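Local coordinates for cell cycle serine/threonine-protein kinase CDC5/MSD2 (Saccharomyces cerevisiae, PDB 6MF4), which phosphorylates serine and threonine residues of proteins during mitotic exit, its polo-box domain, the part crystallised here, serving to recognise phosphorylated substrates, at residues N71-A76 with E271-I276. Residues are numbered along the deposited sequence; the frame is centred on the assembly and turned at random.
Sequences NGIVEA and EKLTLI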
ATOM      1  N   ASN A  71      10.151  11.416   6.067  1.00 21.00           N
ATOM      2  CA  ASN A  71      10.465  12.280   7.199  1.00 24.17           C
ATOM      3  C   ASN A  71      10.344  11.517   8.515  1.00 22.07           C
ATOM      4  O   ASN A  71      11.167  11.672   9.417  1.00 17.86           O
ATOM      5  CB  ASN A  71       9.544  13.503   7.226  1.00 23.29           C
ATOM      6  CG  ASN A  71       9.900  14.538   6.172  1.00 26.11           C
ATOM      7  OD1 ASN A  71      10.947  14.462   5.526  1.00 30.74           O
ATOM      8  ND2 ASN A  71       9.027  15.527   6.006  1.00 36.15           N
ATOM      9  N   GLY A  72       9.309  10.692   8.623  1.00 17.74           N
ATOM     10  CA  GLY A  72       9.104   9.891   9.815  1.00 18.13           C
ATOM     11  C   GLY A  72      10.223   8.892  10.045  1.00 21.61           C
ATOM     12  O   GLY A  72      10.670   8.694  11.175  1.00 19.52           O
ATOM     13  N   ILE A  73      10.675   8.253   8.972  1.00 16.89           N
ATOM     14  CA  ILE A  73      11.756   7.282   9.082  1.00 16.60           C
ATOM     15  C   ILE A  73      13.025   7.998   9.534  1.00 19.69           C
ATOM     16  O   ILE A  73      13.722   7.539  10.440  1.00 18.59           O
ATOM     17  CB  ILE A  73      11.994   6.556   7.745  1.00 17.05           C
ATOM     18  CG1 ILE A  73      10.812   5.633   7.440  1.00 16.13           C
ATOM     19  CG2 ILE A  73      13.293   5.745   7.784  1.00 18.56           C
ATOM     20  CD1 ILE A  73      10.806   5.069   6.031  1.00 18.06           C
ATOM     21  N   VAL A  74      13.312   9.132   8.901  1.00 19.27           N
ATOM     22  CA  VAL A  74      14.500   9.914   9.226  1.00 19.07           C
ATOM     23  C   VAL A  74      14.445  10.391  10.677  1.00 19.52           C
ATOM     24  O   VAL A  74      15.473  10.455  11.352  1.00 21.10           O
ATOM     25  CB  VAL A  74      14.655  11.120   8.266  1.00 23.27           C
ATOM     26  CG1 VAL A  74      15.710  12.112   8.772  1.00 23.14           C
ATOM     27  CG2 VAL A  74      15.021  10.632   6.872  1.00 25.67           C
ATOM     28  N   GLU A  75      13.251  10.709  11.164  1.00 18.66           N
ATOM     29  CA  GLU A  75      13.107  11.172  12.540  1.00 19.55           C
ATOM     30  C   GLU A  75      13.322  10.020  13.510  1.00 22.33           C
ATOM     31  O   GLU A  75      13.893  10.203  14.585  1.00 20.06           O
ATOM     32  CB  GLU A  75      11.734  11.806  12.761  1.00 21.52           C
ATOM     33  CG  GLU A  75      11.383  12.072  14.230  1.00 25.50           C
ATOM     34  CD  GLU A  75      12.378  12.989  14.933  1.00 26.66           C
ATOM     35  OE1 GLU A  75      12.392  12.996  16.182  1.00 20.65           O
ATOM     36  OE2 GLU A  75      13.135  13.705  14.243  1.00 21.69           O
ATOM     37  N   ALA A  76      12.867   8.830  13.132  1.00 18.96           N
ATOM     38  CA  ALA A  76      13.086   7.654  13.961  1.00 20.14           C
ATOM     39  C   ALA A  76      14.586   7.402  14.062  1.00 17.80           C
ATOM     40  O   ALA A  76      15.103   7.081  15.132  1.00 18.53           O
ATOM     41  CB  ALA A  76      12.358   6.434  13.386  1.00 18.91           C
ATOM     42  N   GLU A 271      19.677  -2.900   5.427  1.00 24.56           N
ATOM     43  CA  GLU A 271      19.758  -2.771   3.979  1.00 25.20           C
ATOM     44  C   GLU A 271      18.370  -2.496   3.409  1.00 22.60           C
ATOM     45  O   GLU A 271      18.208  -1.686   2.496  1.00 22.92           O
ATOM     46  CB  GLU A 271      20.354  -4.034   3.354  1.00 27.47           C
ATOM     47  CG  GLU A 271      20.292  -4.081   1.827  1.00 34.87           C
ATOM     48  CD  GLU A 271      21.015  -2.919   1.161  1.00 42.38           C
ATOM     49  OE1 GLU A 271      21.864  -2.278   1.817  1.00 44.97           O
ATOM     50  OE2 GLU A 271      20.729  -2.647  -0.026  1.00 42.00           O
ATOM     51  N   LYS A 272      17.366  -3.166   3.958  1.00 22.97           N
ATOM     52  CA  LYS A 272      16.003  -2.992   3.477  1.00 22.65           C
ATOM     53  C   LYS A 272      15.495  -1.583   3.770  1.00 21.58           C
ATOM     54  O   LYS A 272      14.842  -0.975   2.928  1.00 21.49           O
ATOM     55  CB  LYS A 272      15.084  -4.046   4.092  1.00 24.13           C
ATOM     56  CG  LYS A 272      15.296  -5.418   3.470  1.00 25.10           C
ATOM     57  CD  LYS A 272      14.507  -6.510   4.164  1.00 33.33           C
ATOM     58  CE  LYS A 272      14.670  -7.850   3.439  1.00 37.78           C
ATOM     59  NZ  LYS A 272      15.970  -7.976   2.699  1.00 36.36           N
ATOM     60  N   LEU A 273      15.811  -1.052   4.949  1.00 21.44           N
ATOM     61  CA  LEU A 273      15.366   0.295   5.295  1.00 21.74           C
ATOM     62  C   LEU A 273      16.026   1.332   4.387  1.00 22.71           C
ATOM     63  O   LEU A 273      15.417   2.341   4.038  1.00 21.08           O
ATOM     64  CB  LEU A 273      15.663   0.609   6.761  1.00 26.93           C
ATOM     65  CG  LEU A 273      15.051   1.914   7.282  1.00 28.11           C
ATOM     66  CD1 LEU A 273      13.521   1.865   7.245  1.00 23.43           C
ATOM     67  CD2 LEU A 273      15.540   2.214   8.695  1.00 30.53           C
ATOM     68  N   THR A 274      17.270   1.078   4.000  1.00 22.37           N
ATOM     69  CA  THR A 274      17.963   1.949   3.061  1.00 22.32           C
ATOM     70  C   THR A 274      17.257   1.943   1.706  1.00 20.62           C
ATOM     71  O   THR A 274      17.056   2.995   1.096  1.00 22.06           O
ATOM     72  CB  THR A 274      19.432   1.520   2.888  1.00 29.00           C
ATOM     73  OG1 THR A 274      20.129   1.729   4.120  1.00 31.91           O
ATOM     74  CG2 THR A 274      20.116   2.321   1.782  1.00 34.67           C
ATOM     75  N   LEU A 275      16.880   0.756   1.240  1.00 22.58           N
ATOM     76  CA  LEU A 275      16.160   0.624  -0.023  1.00 24.12           C
ATOM     77  C   LEU A 275      14.811   1.334   0.055  1.00 20.70           C
ATOM     78  O   LEU A 275      14.390   2.008  -0.885  1.00 21.91           O
ATOM     79  CB  LEU A 275      15.967  -0.853  -0.375  1.00 24.16           C
ATOM     80  CG  LEU A 275      17.224  -1.575  -0.869  1.00 24.94           C
ATOM     81  CD1 LEU A 275      17.021  -3.077  -0.851  1.00 26.83           C
ATOM     82  CD2 LEU A 275      17.602  -1.109  -2.265  1.00 26.45           C
ATOM     83  N   ILE A 276      14.148   1.189   1.197  1.00 21.08           N
ATOM     84  CA  ILE A 276      12.862   1.830   1.431  1.00 18.06           C
ATOM     85  C   ILE A 276      12.986   3.347   1.319  1.00 19.84           C
ATOM     86  O   ILE A 276      12.178   3.993   0.656  1.00 17.34           O
ATOM     87  CB  ILE A 276      12.303   1.432   2.815  1.00 18.27           C
ATOM     88  CG1 ILE A 276      11.774  -0.001   2.754  1.00 19.09           C
ATOM     89  CG2 ILE A 276      11.197   2.390   3.278  1.00 18.69           C
ATOM     90  CD1 ILE A 276      11.356  -0.569   4.083  1.00 21.93           C
TER
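Ile-73 reaches across from helix 56-82 and overlaps both Leu-273 and Ile-276 of helix 269-283, touching each with a different branch. Within the polo-box domain this joins the long N-terminal helix 56-82, which corresponds to the polo cap of polo-like kinases, to the C-terminal helix 269-283, which packs against the antiparallel sheet of the second polo box. CG2 and the CG1-CD1 arm of Ile-73 each take one partner. Chi1 of -69° sets CG1 beside the backbone N and turns the CG2 methyl anti to that N, toward Leu-273, where it meets CD1 at 3.9 Å as the two side chains run alongside one another in opposing directions. CG1 carries the other branch to Ile-276, and the two isoleucine side chains lie roughly perpendicular. Leu-273 and Ile-276 are one helical turn apart and therefore project from the same side of their helix, each giving a single methyl to Ile-73. The contact is small, burying 112 Å² in all, and the backbones stay well apart: the nearest CA atoms, those of Ile-73 and Leu-273, are separated by 8.7 Å. All three side chains are buried, and neighbouring parts of the fold extend the apolar layer. Helix 252-258 contributes Leu-252 against Ile-73 and Leu-256 against Leu-273, while Phe-221, Phe-223 and Met-229 from the sheet pack on Ile-276. The second branch of Ile-73 ends with its CD1 3.9 Å from CG2 of Ile-276.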